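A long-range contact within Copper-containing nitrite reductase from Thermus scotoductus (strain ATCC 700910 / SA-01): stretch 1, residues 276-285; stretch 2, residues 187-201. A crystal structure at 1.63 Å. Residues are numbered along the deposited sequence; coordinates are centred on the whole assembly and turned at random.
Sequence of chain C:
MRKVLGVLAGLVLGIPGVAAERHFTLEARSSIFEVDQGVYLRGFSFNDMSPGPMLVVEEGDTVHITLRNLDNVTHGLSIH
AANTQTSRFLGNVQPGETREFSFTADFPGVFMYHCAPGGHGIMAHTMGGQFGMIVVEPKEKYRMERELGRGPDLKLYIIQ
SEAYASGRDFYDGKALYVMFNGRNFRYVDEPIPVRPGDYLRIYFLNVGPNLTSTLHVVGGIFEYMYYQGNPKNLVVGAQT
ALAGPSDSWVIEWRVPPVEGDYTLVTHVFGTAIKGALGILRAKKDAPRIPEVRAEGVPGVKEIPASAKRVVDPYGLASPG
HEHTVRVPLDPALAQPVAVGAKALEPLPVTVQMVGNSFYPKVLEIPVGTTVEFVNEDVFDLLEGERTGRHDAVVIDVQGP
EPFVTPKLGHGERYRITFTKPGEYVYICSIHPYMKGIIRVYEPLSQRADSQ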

# COMPACT_ATOMS: atom_id res chain seq x y z
N ALA C 276 -1.24 6.52 -15.25
CA ALA C 276 -2.51 5.73 -15.50
C ALA C 276 -3.70 6.69 -15.65
O ALA C 276 -4.59 6.80 -14.77
CB ALA C 276 -2.72 4.73 -14.38
N LEU C 277 -3.68 7.40 -16.79
CA LEU C 277 -4.71 8.36 -17.14
C LEU C 277 -4.71 8.40 -18.69
O LEU C 277 -3.63 8.40 -19.31
CB LEU C 277 -4.37 9.75 -16.53
CG LEU C 277 -5.39 10.91 -16.71
CD1 LEU C 277 -5.38 11.92 -15.56
CD2 LEU C 277 -5.24 11.63 -18.07
N GLY C 278 -5.90 8.37 -19.30
CA GLY C 278 -6.07 8.50 -20.78
C GLY C 278 -7.34 9.26 -21.14
O GLY C 278 -8.11 9.63 -20.23
N ILE C 279 -7.56 9.53 -22.43
CA ILE C 279 -8.68 10.40 -22.89
C ILE C 279 -9.52 9.67 -23.94
O ILE C 279 -8.96 9.16 -24.91
CB ILE C 279 -8.15 11.72 -23.51
CG1 ILE C 279 -7.47 12.57 -22.46
CG2 ILE C 279 -9.30 12.54 -24.14
CD1 ILE C 279 -6.64 13.73 -22.99
N LEU C 280 -10.85 9.63 -23.73
CA LEU C 280 -11.84 9.31 -24.77
C LEU C 280 -12.36 10.65 -25.36
O LEU C 280 -13.02 11.40 -24.67
CB LEU C 280 -13.00 8.52 -24.17
CG LEU C 280 -12.62 7.31 -23.28
CD1 LEU C 280 -13.84 6.60 -22.76
CD2 LEU C 280 -11.71 6.34 -24.02
N ARG C 281 -12.03 10.94 -26.62
CA ARG C 281 -12.34 12.25 -27.22
C ARG C 281 -13.59 12.14 -28.07
O ARG C 281 -13.55 11.60 -29.18
CB ARG C 281 -11.14 12.77 -28.02
CG ARG C 281 -11.32 14.18 -28.62
CD ARG C 281 -9.98 14.88 -28.84
NE ARG C 281 -9.38 15.34 -27.58
CZ ARG C 281 -8.12 15.80 -27.44
NH1 ARG C 281 -7.24 15.84 -28.46
NH2 ARG C 281 -7.72 16.24 -26.24
N ALA C 282 -14.71 12.65 -27.53
CA ALA C 282 -16.02 12.47 -28.14
C ALA C 282 -16.29 13.61 -29.13
O ALA C 282 -16.22 14.80 -28.76
CB ALA C 282 -17.11 12.41 -27.07
N LYS C 283 -16.51 13.23 -30.40
CA LYS C 283 -16.87 14.18 -31.50
C LYS C 283 -17.92 13.55 -32.37
O LYS C 283 -17.84 12.37 -32.70
CB LYS C 283 -15.67 14.49 -32.39
CG LYS C 283 -14.61 15.30 -31.70
CD LYS C 283 -13.49 15.70 -32.63
CE LYS C 283 -12.48 16.57 -31.89
NZ LYS C 283 -11.13 16.45 -32.51
N LYS C 284 -18.91 14.36 -32.77
CA LYS C 284 -20.03 13.88 -33.60
C LYS C 284 -19.57 13.23 -34.90
O LYS C 284 -20.14 12.24 -35.33
CB LYS C 284 -20.96 15.08 -33.97
CG LYS C 284 -21.80 15.61 -32.81
CD LYS C 284 -22.72 14.54 -32.24
CE LYS C 284 -23.96 15.06 -31.51
NZ LYS C 284 -23.63 15.90 -30.32
N ASP C 285 -18.50 13.74 -35.48
CA ASP C 285 -18.03 13.20 -36.79
C ASP C 285 -16.89 12.17 -36.67
O ASP C 285 -16.18 11.89 -37.65
CB ASP C 285 -17.64 14.37 -37.74
CG ASP C 285 -16.59 15.32 -37.14
OD1 ASP C 285 -16.08 15.06 -36.02
OD2 ASP C 285 -16.29 16.36 -37.80
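Stretch 2 187-201: YVDEPIPVRPGDYLR

Before stretch 2 joins stretch 1 as a β-strand, the end of a helix is already fastened to the same edge: Ile 279 N donates to Tyr 187 O at 2.9 Å, with a bent N-H...O angle of 138°, and a water accepts from Tyr 187 N (2.9 Å) while donating to Leu 277 O (2.8 Å). The approach is close here, with Gly 278 CA 4.3 Å from Tyr 187 CA; a β-carbon on Gly 278 would lie 2.9 Å from Tyr 187 CB, a clash that glycine avoids.

The chain leaves helical geometry at Glu 190 and then runs extended through 192-194, parallel to strand 277-282, the two axes crossing at -33° with a closest approach of 4.6 Å. Leu 280 pairs with Ile 192, Arg 281 with Pro 193 and Ala 282 with Val 194. Pro 193 has no amide hydrogen to give, but the parallel register asks none of it. Instead, Ile 192 N donates to Ile 279 O (2.9 Å), Arg 281 N to Ile 192 O (2.8 Å), Val 194 N to Arg 281 O (3.1 Å) and Lys 283 N to Val 194 O (2.9 Å).

Leu 280, Ala 282, Ile 192 and Val 194 share one face of the sheet. Leu 280 CD2 meets Ile 192 CD1 at 4.0 Å, and Ala 282 CB lies 3.7 Å from Val 194 CG2. On the other face, the guanidinium of Arg 281 is covered on one side by Pro 191, NH1 to CG 3.7 Å. Val 188 packs against both Leu 277 and Ile 279, its CG2 3.5 Å from Leu 277 CD2 and its CG1 4.1 Å from Ile 279 CD1.

Beyond the strand, a type II turn spans Arg 195 to Asp 198. Its Pro 196 is directed toward stretch 1, where Pro 196 CG packs 3.9 Å from Lys 284 CD.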

# COMPACT_ATOMS: atom_id res chain seq x y z
N TYR C 187 -2.77 7.29 -23.86
CA TYR C 187 -4.00 7.78 -24.45
C TYR C 187 -4.31 9.24 -24.07
O TYR C 187 -5.39 9.75 -24.35
CB TYR C 187 -5.17 6.82 -24.15
CG TYR C 187 -4.88 5.38 -24.56
CD1 TYR C 187 -4.76 5.02 -25.91
CD2 TYR C 187 -4.70 4.38 -23.60
CE1 TYR C 187 -4.45 3.71 -26.29
CE2 TYR C 187 -4.39 3.06 -23.96
CZ TYR C 187 -4.29 2.71 -25.32
OH TYR C 187 -3.99 1.40 -25.70
N VAL C 188 -3.34 9.93 -23.45
CA VAL C 188 -3.28 11.40 -23.52
C VAL C 188 -2.56 11.80 -24.82
O VAL C 188 -3.07 12.66 -25.58
CB VAL C 188 -2.59 12.03 -22.28
CG1 VAL C 188 -2.55 13.55 -22.38
CG2 VAL C 188 -3.33 11.64 -21.00
N ASP C 189 -1.39 11.19 -25.08
CA ASP C 189 -0.60 11.47 -26.28
C ASP C 189 -1.39 11.13 -27.55
O ASP C 189 -1.25 11.83 -28.56
CB ASP C 189 0.71 10.68 -26.30
CG ASP C 189 1.70 11.10 -25.21
OD1 ASP C 189 1.59 12.19 -24.65
OD2 ASP C 189 2.58 10.30 -24.90
N GLU C 190 -2.18 10.06 -27.50
CA GLU C 190 -3.02 9.63 -28.61
C GLU C 190 -4.43 9.33 -28.10
O GLU C 190 -4.77 8.16 -27.82
CB GLU C 190 -2.42 8.39 -29.32
CG GLU C 190 -1.07 8.58 -29.98
CD GLU C 190 -0.53 7.29 -30.62
OE1 GLU C 190 0.05 6.42 -29.92
OE2 GLU C 190 -0.69 7.14 -31.85
N PRO C 191 -5.29 10.37 -27.99
CA PRO C 191 -6.65 10.15 -27.47
C PRO C 191 -7.51 9.20 -28.32
O PRO C 191 -7.33 9.12 -29.54
CB PRO C 191 -7.25 11.56 -27.41
CG PRO C 191 -6.08 12.49 -27.39
CD PRO C 191 -5.00 11.81 -28.19
N ILE C 192 -8.39 8.45 -27.68
CA ILE C 192 -9.25 7.44 -28.34
C ILE C 192 -10.54 8.09 -28.91
O ILE C 192 -11.35 8.64 -28.15
CB ILE C 192 -9.59 6.31 -27.36
CG1 ILE C 192 -8.34 5.54 -26.93
CG2 ILE C 192 -10.63 5.36 -27.97
CD1 ILE C 192 -8.54 4.67 -25.70
N PRO C 193 -10.73 8.09 -30.26
CA PRO C 193 -11.92 8.77 -30.79
C PRO C 193 -13.20 7.99 -30.52
O PRO C 193 -13.23 6.79 -30.75
CB PRO C 193 -11.64 8.84 -32.32
CG PRO C 193 -10.15 8.67 -32.45
CD PRO C 193 -9.80 7.71 -31.34
N VAL C 194 -14.23 8.67 -30.02
CA VAL C 194 -15.57 8.12 -29.81
C VAL C 194 -16.60 9.17 -30.25
O VAL C 194 -16.26 10.31 -30.48
CB VAL C 194 -15.82 7.71 -28.33
CG1 VAL C 194 -14.75 6.69 -27.84
CG2 VAL C 194 -15.92 8.92 -27.39
N ARG C 195 -17.85 8.75 -30.37
CA ARG C 195 -18.97 9.65 -30.68
C ARG C 195 -19.96 9.74 -29.50
O ARG C 195 -20.27 8.70 -28.87
CB ARG C 195 -19.77 9.13 -31.89
CG ARG C 195 -18.96 8.95 -33.16
CD ARG C 195 -19.89 8.51 -34.30
NE ARG C 195 -19.11 8.15 -35.49
CZ ARG C 195 -19.46 7.23 -36.40
NH1 ARG C 195 -20.60 6.53 -36.32
NH2 ARG C 195 -18.63 6.98 -37.42
N PRO C 196 -20.54 10.94 -29.26
CA PRO C 196 -21.67 11.03 -28.35
C PRO C 196 -22.76 10.04 -28.72
O PRO C 196 -22.99 9.82 -29.92
CB PRO C 196 -22.15 12.48 -28.51
CG PRO C 196 -20.96 13.21 -28.98
CD PRO C 196 -20.21 12.25 -29.86
N GLY C 197 -23.36 9.39 -27.72
CA GLY C 197 -24.31 8.29 -27.91
C GLY C 197 -23.74 6.90 -28.19
O GLY C 197 -24.48 5.95 -28.18
N ASP C 198 -22.43 6.74 -28.45
CA ASP C 198 -21.86 5.39 -28.68
C ASP C 198 -22.09 4.44 -27.49
O ASP C 198 -21.93 4.85 -26.30
CB ASP C 198 -20.32 5.45 -28.86
CG ASP C 198 -19.88 5.70 -30.27
OD1 ASP C 198 -20.70 5.61 -31.22
OD2 ASP C 198 -18.67 6.00 -30.41
N TYR C 199 -22.43 3.19 -27.80
CA TYR C 199 -22.39 2.10 -26.82
C TYR C 199 -20.95 1.54 -26.76
O TYR C 199 -20.48 0.89 -27.72
CB TYR C 199 -23.43 1.03 -27.19
CG TYR C 199 -23.28 -0.36 -26.59
CD1 TYR C 199 -22.64 -0.60 -25.35
CD2 TYR C 199 -23.84 -1.47 -27.25
CE1 TYR C 199 -22.52 -1.88 -24.84
CE2 TYR C 199 -23.72 -2.76 -26.73
CZ TYR C 199 -23.08 -2.96 -25.51
OH TYR C 199 -22.98 -4.24 -25.02
N LEU C 200 -20.25 1.82 -25.65
CA LEU C 200 -18.90 1.28 -25.42
C LEU C 200 -18.94 0.04 -24.53
O LEU C 200 -19.70 -0.01 -23.57
CB LEU C 200 -17.99 2.34 -24.77
CG LEU C 200 -17.83 3.68 -25.50
CD1 LEU C 200 -16.80 4.55 -24.78
CD2 LEU C 200 -17.43 3.55 -26.97
N ARG C 201 -18.10 -0.95 -24.84
CA ARG C 201 -17.84 -2.07 -23.91
C ARG C 201 -16.33 -2.13 -23.59
O ARG C 201 -15.51 -2.22 -24.49
CB ARG C 201 -18.39 -3.41 -24.42
CG ARG C 201 -18.47 -4.52 -23.35
CD ARG C 201 -19.61 -5.50 -23.63
NE ARG C 201 -19.27 -6.46 -24.68
CZ ARG C 201 -20.10 -6.95 -25.62
NH1 ARG C 201 -21.37 -6.58 -25.72
NH2 ARG C 201 -19.62 -7.85 -26.48
O HOH W 1 -3.32 6.33 -21.14